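Side-chain contacts in MFP2b (Ascaris suum, PDB 2BJR), which binds zinc and enhances the polymerization of major sperm protein that drives the amoeboid motility of nematode sperm: residues Y39-P44 against F60-S65; I56-P61 against K71-Q76; P290-F295 against V356-A361; E333-G338 against H352-L357. One frame throughout, in Å; residues are numbered along the deposited sequence.

Contact 1 (Y39-P44 against F60-S65); sequences YKNGRP and FPYNKS
Tyr62 reaches out from the end of strand 55-62 and turns its hydroxyl end toward Lys40 and Arg43, the two residues that begin and end the type I' turn joining strands 34-40 and 43-52. Its CG stands anti to the backbone N (chi1 178°), which carries the ring across toward the turn. The aliphatic part of Lys40 crosses the phenol end of the ring at about a right angle. Lys40 CG already lies beside the hydroxyl, and the bend at chi2 (74°) brings CE back to it as well: each is 3.4 Å from Tyr62 OH. Lys40 CG also lies 3.6 Å from Tyr62 CZ, obliquely to the ring. Arg43 arrives differently, edge to edge rather than stacked: its NH1 is 3.9 Å from Tyr62 CE1, near the plane of each group, and the planes are 32° apart. A water in the guanidinium plane joins the segments a second time, accepting a weak bond from Arg43 NH2 (3.3 Å) and donating to Pro61 O at 2.7 Å. Beneath, Met45 of the intervening strand 43-52 touches both Lys40 and Tyr62, and Arg43 NH2 has a further weak hydrogen bond to Tyr133 OH. With no direct hydrogen bond between the segments, the contact rests on lysine methylenes against a tyrosine and on one water, a surface association that leans on van der Waals contact more than on charge.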
loop_
_atom_site.group_PDB
_atom_site.type_symbol
_atom_site.label_atom_id
_atom_site.label_comp_id
_atom_site.label_asym_id
_atom_site.label_seq_id
_atom_site.Cartn_x
_atom_site.Cartn_y
_atom_site.Cartn_z
ATOM N N TYR A 39 4.121 -13.104 19.361
ATOM C CA TYR A 39 3.930 -14.190 20.332
ATOM C C TYR A 39 4.268 -13.684 21.705
ATOM O O TYR A 39 5.210 -12.905 21.878
ATOM C CB TYR A 39 4.837 -15.386 20.033
ATOM C CG TYR A 39 4.428 -16.166 18.837
ATOM C CD1 TYR A 39 4.784 -15.731 17.591
ATOM C CD2 TYR A 39 3.749 -17.347 18.940
ATOM C CE1 TYR A 39 4.462 -16.441 16.491
ATOM C CE2 TYR A 39 3.423 -18.070 17.840
ATOM C CZ TYR A 39 3.758 -17.591 16.605
ATOM O OH TYR A 39 3.461 -18.303 15.464
ATOM N N LYS A 40 3.490 -14.109 22.677
ATOM C CA LYS A 40 3.795 -13.858 24.066
ATOM C C LYS A 40 3.651 -15.191 24.783
ATOM O O LYS A 40 2.574 -15.760 24.774
ATOM C CB LYS A 40 2.793 -12.869 24.636
ATOM C CG LYS A 40 3.001 -12.541 26.106
ATOM C CD LYS A 40 4.158 -11.654 26.305
ATOM C CE LYS A 40 4.327 -11.255 27.759
ATOM N NZ LYS A 40 5.459 -10.301 27.821
ATOM N N ASN A 41 4.760 -15.696 25.338
ATOM C CA ASN A 41 4.763 -16.951 26.099
ATOM C C ASN A 41 4.195 -18.106 25.246
ATOM O O ASN A 41 3.356 -18.841 25.698
ATOM C CB ASN A 41 3.941 -16.769 27.399
ATOM C CG ASN A 41 4.517 -15.649 28.372
ATOM O OD1 ASN A 41 5.739 -15.508 28.564
ATOM N ND2 ASN A 41 3.611 -14.878 28.972
ATOM N N GLY A 42 4.626 -18.211 23.987
ATOM C CA GLY A 42 4.191 -19.252 23.072
ATOM C C GLY A 42 2.807 -19.059 22.479
ATOM O O GLY A 42 2.363 -19.918 21.718
ATOM N N ARG A 43 2.092 -17.978 22.819
ATOM C CA ARG A 43 0.731 -17.811 22.330
ATOM C C ARG A 43 0.738 -16.749 21.189
ATOM O O ARG A 43 1.182 -15.632 21.402
ATOM C CB ARG A 43 -0.186 -17.357 23.468
ATOM C CG ARG A 43 -1.618 -17.050 23.060
ATOM C CD ARG A 43 -2.623 -16.768 24.221
ATOM N NE ARG A 43 -3.386 -15.537 23.949
ATOM C CZ ARG A 43 -2.938 -14.291 24.170
ATOM N NH1 ARG A 43 -1.743 -14.092 24.699
ATOM N NH2 ARG A 43 -3.683 -13.236 23.866
ATOM N N PRO A 44 0.263 -17.118 20.008
ATOM C CA PRO A 44 0.245 -16.197 18.861
ATOM C C PRO A 44 -0.902 -15.201 18.985
ATOM O O PRO A 44 -2.005 -15.545 19.418
ATOM C CB PRO A 44 0.000 -17.154 17.651
ATOM C CG PRO A 44 -0.770 -18.314 18.221
ATOM C CD PRO A 44 -0.267 -18.441 19.644
ATOM N N PHE A 60 -0.100 -4.239 18.554
ATOM C CA PHE A 60 -0.775 -5.470 18.929
ATOM C C PHE A 60 -1.559 -5.190 20.231
ATOM O O PHE A 60 -1.084 -4.414 21.054
ATOM C CB PHE A 60 0.216 -6.621 19.188
ATOM C CG PHE A 60 0.981 -7.058 17.978
ATOM C CD1 PHE A 60 2.076 -6.369 17.588
ATOM C CD2 PHE A 60 0.501 -8.089 17.168
ATOM C CE1 PHE A 60 2.766 -6.715 16.464
ATOM C CE2 PHE A 60 1.202 -8.470 16.049
ATOM C CZ PHE A 60 2.305 -7.778 15.686
ATOM N N PRO A 61 -2.741 -5.762 20.369
ATOM C CA PRO A 61 -3.510 -5.705 21.607
ATOM C C PRO A 61 -3.141 -6.825 22.587
ATOM O O PRO A 61 -3.202 -8.003 22.271
ATOM C CB PRO A 61 -4.943 -5.874 21.135
ATOM C CG PRO A 61 -4.863 -6.568 19.823
ATOM C CD PRO A 61 -3.489 -6.451 19.311
ATOM N N TYR A 62 -2.737 -6.440 23.771
ATOM C CA TYR A 62 -2.372 -7.403 24.816
ATOM C C TYR A 62 -2.508 -6.761 26.191
ATOM O O TYR A 62 -2.083 -5.633 26.368
ATOM C CB TYR A 62 -0.944 -7.819 24.620
ATOM C CG TYR A 62 -0.433 -8.777 25.663
ATOM C CD1 TYR A 62 -0.912 -10.082 25.736
ATOM C CD2 TYR A 62 0.506 -8.355 26.612
ATOM C CE1 TYR A 62 -0.440 -10.979 26.737
ATOM C CE2 TYR A 62 0.974 -9.216 27.601
ATOM C CZ TYR A 62 0.495 -10.520 27.659
ATOM O OH TYR A 62 1.005 -11.356 28.628
ATOM N N ASN A 63 -2.974 -7.527 27.184
ATOM C CA ASN A 63 -3.049 -7.024 28.571
ATOM C C ASN A 63 -3.845 -5.705 28.504
ATOM O O ASN A 63 -3.464 -4.715 29.175
ATOM C CB ASN A 63 -1.619 -6.841 29.132
ATOM C CG ASN A 63 -1.544 -6.566 30.660
ATOM O OD1 ASN A 63 -2.505 -6.737 31.418
ATOM N ND2 ASN A 63 -0.352 -6.138 31.097
ATOM N N LYS A 64 -4.920 -5.695 27.679
ATOM C CA LYS A 64 -5.754 -4.516 27.457
ATOM C C LYS A 64 -4.961 -3.219 27.100
ATOM O O LYS A 64 -5.424 -2.106 27.318
ATOM C CB LYS A 64 -6.604 -4.256 28.705
ATOM C CG LYS A 64 -7.837 -3.487 28.441
ATOM C CD LYS A 64 -8.873 -3.533 29.597
ATOM C CE LYS A 64 -10.302 -3.342 29.032
ATOM N NZ LYS A 64 -10.901 -4.608 28.398
ATOM N N SER A 65 -3.788 -3.369 26.521
ATOM C CA SER A 65 -2.962 -2.235 26.197
ATOM C C SER A 65 -2.563 -2.344 24.754
ATOM O O SER A 65 -2.627 -3.427 24.173
ATOM C CB SER A 65 -1.714 -2.230 27.075
ATOM O OG SER A 65 -2.129 -2.073 28.440
HETATM O O HOH W 1 -4.538 -10.067 23.453
#

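Contact 2 (I56-P61 against K71-Q76)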
loop_
_atom_site.group_PDB
_atom_site.type_symbol
_atom_site.label_atom_id
_atom_site.label_comp_id
_atom_site.label_asym_id
_atom_site.label_seq_id
_atom_site.Cartn_x
_atom_site.Cartn_y
_atom_site.Cartn_z
ATOM N N ILE A 56 9.546 -0.757 9.698
ATOM C CA ILE A 56 8.408 -1.348 10.379
ATOM C C ILE A 56 8.117 -0.641 11.707
ATOM O O ILE A 56 9.004 -0.507 12.573
ATOM C CB ILE A 56 8.681 -2.872 10.668
ATOM C CG1 ILE A 56 8.795 -3.676 9.381
ATOM C CG2 ILE A 56 7.602 -3.489 11.572
ATOM C CD1 ILE A 56 9.286 -5.146 9.626
ATOM N N GLU A 57 6.865 -0.208 11.861
ATOM C CA GLU A 57 6.256 0.053 13.156
ATOM C C GLU A 57 5.087 -0.903 13.237
ATOM O O GLU A 57 4.640 -1.458 12.219
ATOM C CB GLU A 57 5.819 1.504 13.263
ATOM C CG GLU A 57 6.993 2.472 13.421
ATOM C CD GLU A 57 6.608 3.903 13.790
ATOM O OE1 GLU A 57 5.462 4.170 14.167
ATOM O OE2 GLU A 57 7.472 4.791 13.710
ATOM N N CYS A 58 4.595 -1.185 14.434
ATOM C CA CYS A 58 3.535 -2.138 14.589
ATOM C C CYS A 58 2.756 -1.942 15.891
ATOM O O CYS A 58 3.180 -1.199 16.785
ATOM C CB CYS A 58 4.067 -3.563 14.474
ATOM S SG CYS A 58 5.442 -3.863 15.643
ATOM N N SER A 59 1.604 -2.583 15.955
ATOM C CA SER A 59 0.653 -2.474 17.059
ATOM C C SER A 59 -0.072 -3.776 17.295
ATOM O O SER A 59 -0.613 -4.371 16.354
ATOM C CB SER A 59 -0.371 -1.377 16.775
ATOM O OG SER A 59 -1.321 -1.258 17.822
ATOM N N PHE A 60 -0.100 -4.239 18.554
ATOM C CA PHE A 60 -0.775 -5.470 18.929
ATOM C C PHE A 60 -1.559 -5.190 20.231
ATOM O O PHE A 60 -1.084 -4.414 21.054
ATOM C CB PHE A 60 0.216 -6.621 19.188
ATOM C CG PHE A 60 0.981 -7.058 17.978
ATOM C CD1 PHE A 60 2.076 -6.369 17.588
ATOM C CD2 PHE A 60 0.501 -8.089 17.168
ATOM C CE1 PHE A 60 2.766 -6.715 16.464
ATOM C CE2 PHE A 60 1.202 -8.470 16.049
ATOM C CZ PHE A 60 2.305 -7.778 15.686
ATOM N N PRO A 61 -2.741 -5.762 20.369
ATOM C CA PRO A 61 -3.510 -5.705 21.607
ATOM C C PRO A 61 -3.141 -6.825 22.587
ATOM O O PRO A 61 -3.202 -8.003 22.271
ATOM C CB PRO A 61 -4.943 -5.874 21.135
ATOM C CG PRO A 61 -4.863 -6.568 19.823
ATOM C CD PRO A 61 -3.489 -6.451 19.311
ATOM N N LYS A 71 10.499 -2.181 23.060
ATOM C CA LYS A 71 10.445 -2.503 24.499
ATOM C C LYS A 71 9.184 -3.275 24.957
ATOM O O LYS A 71 9.267 -4.128 25.843
ATOM C CB LYS A 71 10.626 -1.236 25.327
ATOM C CG LYS A 71 12.071 -0.789 25.357
ATOM C CD LYS A 71 12.244 0.516 26.158
ATOM C CE LYS A 71 13.572 1.296 25.823
ATOM N NZ LYS A 71 14.741 0.919 26.703
ATOM N N ASP A 72 8.029 -2.993 24.348
ATOM C CA ASP A 72 6.854 -3.825 24.560
ATOM C C ASP A 72 7.041 -5.224 23.919
ATOM O O ASP A 72 6.757 -6.254 24.519
ATOM C CB ASP A 72 5.615 -3.162 23.949
ATOM C CG ASP A 72 5.263 -1.794 24.566
ATOM O OD1 ASP A 72 5.552 -1.559 25.772
ATOM O OD2 ASP A 72 4.628 -0.919 23.915
ATOM N N LEU A 73 7.538 -5.253 22.688
ATOM C CA LEU A 73 7.386 -6.447 21.833
ATOM C C LEU A 73 8.646 -7.274 21.666
ATOM O O LEU A 73 8.610 -8.403 21.165
ATOM C CB LEU A 73 6.928 -6.003 20.431
ATOM C CG LEU A 73 5.571 -5.290 20.404
ATOM C CD1 LEU A 73 5.338 -4.663 19.043
ATOM C CD2 LEU A 73 4.477 -6.236 20.729
ATOM N N GLY A 74 9.773 -6.720 22.063
ATOM C CA GLY A 74 11.040 -7.294 21.691
ATOM C C GLY A 74 11.422 -6.800 20.318
ATOM O O GLY A 74 10.714 -5.975 19.715
ATOM N N GLY A 75 12.533 -7.303 19.806
ATOM C CA GLY A 75 13.134 -6.719 18.614
ATOM C C GLY A 75 12.449 -7.051 17.283
ATOM O O GLY A 75 12.698 -6.352 16.297
ATOM N N GLN A 76 11.626 -8.102 17.259
ATOM C CA GLN A 76 11.049 -8.588 16.012
ATOM C C GLN A 76 9.635 -9.156 16.135
ATOM O O GLN A 76 9.222 -9.748 17.171
ATOM C CB GLN A 76 11.981 -9.574 15.280
ATOM C CG GLN A 76 12.528 -10.759 16.076
ATOM C CD GLN A 76 13.770 -10.432 16.935
ATOM O OE1 GLN A 76 13.953 -11.045 17.998
ATOM N NE2 GLN A 76 14.604 -9.470 16.499
#
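Leu73, the last residue of helix 70-73, sets its two methyl groups against Cys58 and Phe60, which lie two apart on strand 55-62 and point to the same side of it. Its CG is anti to the carbonyl carbon (chi1 -62°). Beyond the fork CD1 serves both partners, meeting Cys58 SG at 3.5 Å and Phe60 CD1 at 4.0 Å, while CD2 touches the ring alone, coming obliquely to it at Phe60 CD1, also at 4.0 Å. The sulfur of Cys58 sits between the backbone N and the carbonyl carbon (chi1 54°), turned to the CD1 branch. The Phe60 side chain crosses the leucine at about a right angle. In the six-stranded antiparallel sheet, strand 55-62 is followed by edge strand 65-67, and the short helix then leads the chain back over one face of the sheet to strand 76-81, on the far side of strand 34-40. Ile77 of that strand touches both Cys58 and Phe60, and Ile16 touches both Cys58 and Leu73. Trp38 meets the Phe60 ring and donates its NE1 hydrogen to Leu73 O. Directly after the leucine, Gly74 leaves the helical conformation with a positive phi of 84°.

Contact 3 (P290-F295 against V356-A361)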
loop_
_atom_site.group_PDB
_atom_site.type_symbol
_atom_site.label_atom_id
_atom_site.label_comp_id
_atom_site.label_asym_id
_atom_site.label_seq_id
_atom_site.Cartn_x
_atom_site.Cartn_y
_atom_site.Cartn_z
ATOM N N PRO A 290 -4.660 23.172 -13.002
ATOM C CA PRO A 290 -6.033 23.696 -12.981
ATOM C C PRO A 290 -7.073 22.727 -13.492
ATOM O O PRO A 290 -8.198 22.749 -13.022
ATOM C CB PRO A 290 -5.938 24.975 -13.828
ATOM C CG PRO A 290 -4.479 25.309 -13.843
ATOM C CD PRO A 290 -3.773 23.993 -13.845
ATOM N N GLU A 291 -6.699 21.859 -14.426
ATOM C CA GLU A 291 -7.580 20.810 -14.881
ATOM C C GLU A 291 -7.711 19.704 -13.828
ATOM O O GLU A 291 -8.818 19.260 -13.503
ATOM C CB GLU A 291 -7.093 20.276 -16.230
ATOM C CG GLU A 291 -8.000 19.215 -16.806
ATOM C CD GLU A 291 -7.509 18.632 -18.122
ATOM O OE1 GLU A 291 -6.522 19.139 -18.712
ATOM O OE2 GLU A 291 -8.128 17.643 -18.540
ATOM N N ALA A 292 -6.578 19.306 -13.258
ATOM C CA ALA A 292 -6.567 18.324 -12.182
ATOM C C ALA A 292 -7.454 18.718 -11.016
ATOM O O ALA A 292 -8.064 17.879 -10.397
ATOM C CB ALA A 292 -5.105 18.082 -11.698
ATOM N N ALA A 293 -7.531 20.004 -10.734
ATOM C CA ALA A 293 -8.321 20.533 -9.618
ATOM C C ALA A 293 -9.852 20.445 -9.786
ATOM O O ALA A 293 -10.582 20.710 -8.834
ATOM C CB ALA A 293 -7.913 21.964 -9.336
ATOM N N GLN A 294 -10.325 20.034 -10.958
ATOM C CA GLN A 294 -11.754 19.924 -11.240
ATOM C C GLN A 294 -12.281 18.519 -10.900
ATOM O O GLN A 294 -13.252 18.053 -11.514
ATOM C CB GLN A 294 -12.055 20.288 -12.700
ATOM C CG GLN A 294 -11.460 21.614 -13.171
ATOM C CD GLN A 294 -11.732 21.915 -14.649
ATOM O OE1 GLN A 294 -12.680 21.373 -15.239
ATOM N NE2 GLN A 294 -10.924 22.782 -15.234
ATOM N N PHE A 295 -11.588 17.847 -9.955
ATOM C CA PHE A 295 -11.893 16.485 -9.463
ATOM C C PHE A 295 -13.365 16.287 -9.068
ATOM O O PHE A 295 -13.861 15.141 -9.031
ATOM C CB PHE A 295 -11.007 16.120 -8.233
ATOM C CG PHE A 295 -10.884 17.225 -7.203
ATOM C CD1 PHE A 295 -11.983 17.597 -6.412
ATOM C CD2 PHE A 295 -9.687 17.905 -7.031
ATOM C CE1 PHE A 295 -11.873 18.635 -5.470
ATOM C CE2 PHE A 295 -9.562 18.941 -6.090
ATOM C CZ PHE A 295 -10.655 19.313 -5.317
ATOM N N VAL A 356 -0.124 17.137 -12.805
ATOM C CA VAL A 356 -0.527 16.235 -11.728
ATOM C C VAL A 356 -0.919 14.882 -12.308
ATOM O O VAL A 356 -1.611 14.814 -13.322
ATOM C CB VAL A 356 -1.704 16.846 -10.923
ATOM C CG1 VAL A 356 -2.238 15.908 -9.883
ATOM C CG2 VAL A 356 -1.256 18.090 -10.300
ATOM N N LEU A 357 -0.513 13.777 -11.679
ATOM C CA LEU A 357 -0.917 12.455 -12.175
ATOM C C LEU A 357 -2.390 12.261 -11.820
ATOM O O LEU A 357 -2.761 12.339 -10.645
ATOM C CB LEU A 357 -0.072 11.317 -11.549
ATOM C CG LEU A 357 -0.563 9.930 -12.015
ATOM C CD1 LEU A 357 -0.365 9.784 -13.543
ATOM C CD2 LEU A 357 0.095 8.816 -11.274
ATOM N N CYS A 358 -3.218 12.067 -12.837
ATOM C CA CYS A 358 -4.635 11.823 -12.683
ATOM C C CYS A 358 -5.011 10.516 -13.340
ATOM O O CYS A 358 -4.204 9.886 -14.070
ATOM C CB CYS A 358 -5.453 12.931 -13.348
ATOM S SG CYS A 358 -5.122 14.575 -12.675
ATOM N N ARG A 359 -6.219 10.084 -12.999
ATOM C CA ARG A 359 -6.816 8.934 -13.605
ATOM C C ARG A 359 -8.300 9.199 -13.887
ATOM O O ARG A 359 -8.943 10.018 -13.250
ATOM C CB ARG A 359 -6.679 7.689 -12.717
ATOM C CG ARG A 359 -7.203 7.811 -11.338
ATOM C CD ARG A 359 -7.072 6.522 -10.545
ATOM N NE ARG A 359 -7.725 6.592 -9.261
ATOM C CZ ARG A 359 -8.124 5.533 -8.580
ATOM N NH1 ARG A 359 -7.838 4.292 -8.999
ATOM N NH2 ARG A 359 -8.815 5.714 -7.485
ATOM N N LYS A 360 -8.812 8.444 -14.848
ATOM C CA LYS A 360 -10.182 8.598 -15.338
ATOM C C LYS A 360 -10.774 7.227 -15.459
ATOM O O LYS A 360 -10.198 6.369 -16.130
ATOM C CB LYS A 360 -10.191 9.222 -16.738
ATOM C CG LYS A 360 -11.627 9.289 -17.345
ATOM C CD LYS A 360 -11.733 10.355 -18.468
ATOM C CE LYS A 360 -13.225 10.486 -18.987
ATOM N NZ LYS A 360 -13.546 11.845 -19.572
ATOM N N ALA A 361 -11.946 7.060 -14.883
ATOM C CA ALA A 361 -12.643 5.800 -14.936
ATOM C C ALA A 361 -13.052 5.469 -16.377
ATOM O O ALA A 361 -13.509 6.342 -17.130
ATOM C CB ALA A 361 -13.865 5.844 -14.100
#
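A short helix, 289-292, follows strand 282-288 and packs against strand 355-361, the antiparallel partner of that same strand in the second of the chain's two family regions. One methyl group makes the whole contact: Ala292 CB points to the strand and is met by Val356 and Cys358, alternate residues that project on the same side of it. Val356 CB approaches Ala292 CB at 3.7 Å. The valine's two branches flank the alanine methyl almost evenly, with CG1 at 4.0 Å and CG2 at 4.1 Å from Ala292 CB. From the next position on this side of the strand, Cys358 SG comes to 3.6 Å from Ala292 CB. The sulfur is anti to its own carbonyl carbon (chi1 -60°), a turn that brings it over the base of the alanine as well, 4.0 Å from Ala292 CA. All three residues are buried, and the helix can ride close to the strand because its facing side chain is a single methyl: the CA atoms of Ala292 and Val356 are 6.4 Å apart. Backbone hydrogen bonds tie Val356 to Lys287 and Cys358 to Asp285 on strand 282-288. On the other flank lies strand 300-302, with Pro302 touching Val356 and Trp300 touching Cys358.

Contact 4 (E333-G338 against H352-L357)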
loop_
_atom_site.group_PDB
_atom_site.type_symbol
_atom_site.label_atom_id
_atom_site.label_comp_id
_atom_site.label_asym_id
_atom_site.label_seq_id
_atom_site.Cartn_x
_atom_site.Cartn_y
_atom_site.Cartn_z
ATOM N N GLU A 333 -3.229 24.004 -2.612
ATOM C CA GLU A 333 -2.294 24.610 -3.544
ATOM C C GLU A 333 -0.849 24.673 -3.033
ATOM O O GLU A 333 -0.279 25.761 -2.835
ATOM C CB GLU A 333 -2.781 25.998 -3.954
ATOM C CG GLU A 333 -4.080 25.950 -4.749
ATOM C CD GLU A 333 -4.471 27.320 -5.294
ATOM O OE1 GLU A 333 -4.123 28.315 -4.625
ATOM O OE2 GLU A 333 -5.033 27.379 -6.430
ATOM N N ARG A 334 -0.253 23.508 -2.798
ATOM C CA ARG A 334 1.147 23.432 -2.414
ATOM C C ARG A 334 1.787 22.295 -3.214
ATOM O O ARG A 334 1.107 21.314 -3.527
ATOM C CB ARG A 334 1.202 23.093 -0.939
ATOM C CG ARG A 334 2.531 23.249 -0.272
ATOM C CD ARG A 334 2.408 23.307 1.267
ATOM N NE ARG A 334 3.684 23.561 1.884
ATOM C CZ ARG A 334 4.509 22.622 2.318
ATOM N NH1 ARG A 334 4.220 21.345 2.140
ATOM N NH2 ARG A 334 5.662 22.975 2.848
ATOM N N ALA A 335 3.046 22.443 -3.552
ATOM C CA ALA A 335 3.792 21.385 -4.238
ATOM C C ALA A 335 5.255 21.505 -3.890
ATOM O O ALA A 335 5.820 22.621 -3.780
ATOM C CB ALA A 335 3.589 21.502 -5.759
ATOM N N THR A 336 5.895 20.355 -3.703
ATOM C CA THR A 336 7.306 20.329 -3.332
ATOM C C THR A 336 8.117 19.181 -3.931
ATOM O O THR A 336 7.558 18.223 -4.449
ATOM C CB THR A 336 7.478 20.307 -1.786
ATOM O OG1 THR A 336 7.416 18.980 -1.269
ATOM C CG2 THR A 336 6.350 20.986 -1.040
ATOM N N ILE A 337 9.441 19.344 -3.887
ATOM C CA ILE A 337 10.379 18.304 -4.269
ATOM C C ILE A 337 11.483 18.269 -3.222
ATOM O O ILE A 337 11.716 19.272 -2.511
ATOM C CB ILE A 337 11.021 18.581 -5.632
ATOM C CG1 ILE A 337 11.605 20.012 -5.703
ATOM C CG2 ILE A 337 10.066 18.333 -6.722
ATOM C CD1 ILE A 337 12.548 20.227 -6.906
ATOM N N GLY A 338 12.135 17.127 -3.127
ATOM C CA GLY A 338 13.439 17.057 -2.527
ATOM C C GLY A 338 14.456 17.410 -3.589
ATOM O O GLY A 338 14.455 16.799 -4.645
ATOM N N HIS A 352 0.211 26.296 -10.202
ATOM C CA HIS A 352 -0.668 26.133 -11.351
ATOM C C HIS A 352 0.071 25.574 -12.590
ATOM O O HIS A 352 -0.580 24.963 -13.419
ATOM C CB HIS A 352 -1.401 27.445 -11.671
ATOM C CG HIS A 352 -2.332 27.906 -10.579
ATOM N ND1 HIS A 352 -3.122 29.035 -10.706
ATOM C CD2 HIS A 352 -2.559 27.424 -9.335
ATOM C CE1 HIS A 352 -3.809 29.211 -9.586
ATOM N NE2 HIS A 352 -3.486 28.248 -8.735
ATOM N N SER A 353 1.394 25.751 -12.689
ATOM C CA SER A 353 2.213 25.127 -13.744
ATOM C C SER A 353 2.538 23.614 -13.545
ATOM O O SER A 353 3.127 22.956 -14.470
ATOM C CB SER A 353 3.543 25.856 -13.927
ATOM O OG SER A 353 4.253 26.032 -12.692
ATOM N N CYS A 354 2.197 23.078 -12.372
ATOM C CA CYS A 354 2.461 21.664 -12.040
ATOM C C CYS A 354 1.683 20.775 -13.016
ATOM O O CYS A 354 0.607 21.146 -13.457
ATOM C CB CYS A 354 2.014 21.283 -10.582
ATOM S SG CYS A 354 3.151 21.947 -9.392
HETATM N N MSE A 355 2.192 19.575 -13.270
HETATM C CA MSE A 355 1.458 18.572 -14.014
HETATM C C MSE A 355 1.149 17.439 -13.021
HETATM O O MSE A 355 2.057 16.871 -12.428
HETATM C CB MSE A 355 2.270 18.053 -15.207
HETATM C CG MSE A 355 2.767 19.122 -16.201
HETATM SE SE MSE A 355 1.185 19.681 -17.166
HETATM C CE MSE A 355 0.645 18.122 -18.091
ATOM N N VAL A 356 -0.124 17.137 -12.805
ATOM C CA VAL A 356 -0.527 16.235 -11.728
ATOM C C VAL A 356 -0.919 14.882 -12.308
ATOM O O VAL A 356 -1.611 14.814 -13.322
ATOM C CB VAL A 356 -1.704 16.846 -10.923
ATOM C CG1 VAL A 356 -2.238 15.908 -9.883
ATOM C CG2 VAL A 356 -1.256 18.090 -10.300
ATOM N N LEU A 357 -0.513 13.777 -11.679
ATOM C CA LEU A 357 -0.917 12.455 -12.175
ATOM C C LEU A 357 -2.390 12.261 -11.820
ATOM O O LEU A 357 -2.761 12.339 -10.645
ATOM C CB LEU A 357 -0.072 11.317 -11.549
ATOM C CG LEU A 357 -0.563 9.930 -12.015
ATOM C CD1 LEU A 357 -0.365 9.784 -13.543
ATOM C CD2 LEU A 357 0.095 8.816 -11.274
#
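A histidine-carboxylate hydrogen bond with an uneven fit joins Glu333 to His352. The ring gives its NE2 hydrogen to Glu333 OE2 at 2.9 Å, with an N-H...O angle of 155°. On the histidine side the oxygen lies at the ring edge, 16° out of the ring plane; on the glutamate side the nitrogen arrives from above the carboxylate, 55° out of its plane. The two flat groups are also turned well away from parallel, and Glu333 OE1 stays 4.2 Å from His352 NE2, so a single oxygen carries the bond. The glutamate chain runs extended beyond CG to reach the ring. A nearby carboxylate would be expected to favour the protonated form of the imidazole. Deeper in, Ala335 CB rests on Cys354 SG at 3.7 Å, an apolar touch between buried residues. Leu317 of strand 313-319 covers both Ala335 and Cys354, while Ala328 packs on Ala335 from strand 322-329. Cys354 is held through its backbone to Phe289. Glu333 and Arg334 both face Asp329, forming a G1 beta bulge where strands 322-329 and 334-339 meet. Glu333 has the positive phi of the first bulge position, a feature commonly associated with tight turns in antiparallel beta hairpins.

Overall arrangement
Contacts 1 and 2 fall in the first family region, contacts 3 and 4 in the second; contacts 1 and 3 have centres about 45 Å apart, on opposite sides of the chain's centre. Each pair shares a strand: 55-62 serves contacts 1 and 2, and 355-361 serves contacts 3 and 4, which also touch through Pro290 and His352. Contacts 2 and 3 are buried and wholly apolar, each setting a short helix against a strand with a cysteine sulfur among the partners. Contact 1 lies at the surface and works through lysine methylenes and a guanidinium edge against a tyrosine ring, with one bridging water. Contact 4 is intermediate, with a hydrogen bond between partly exposed residues beside a buried alanine-cysteine touch.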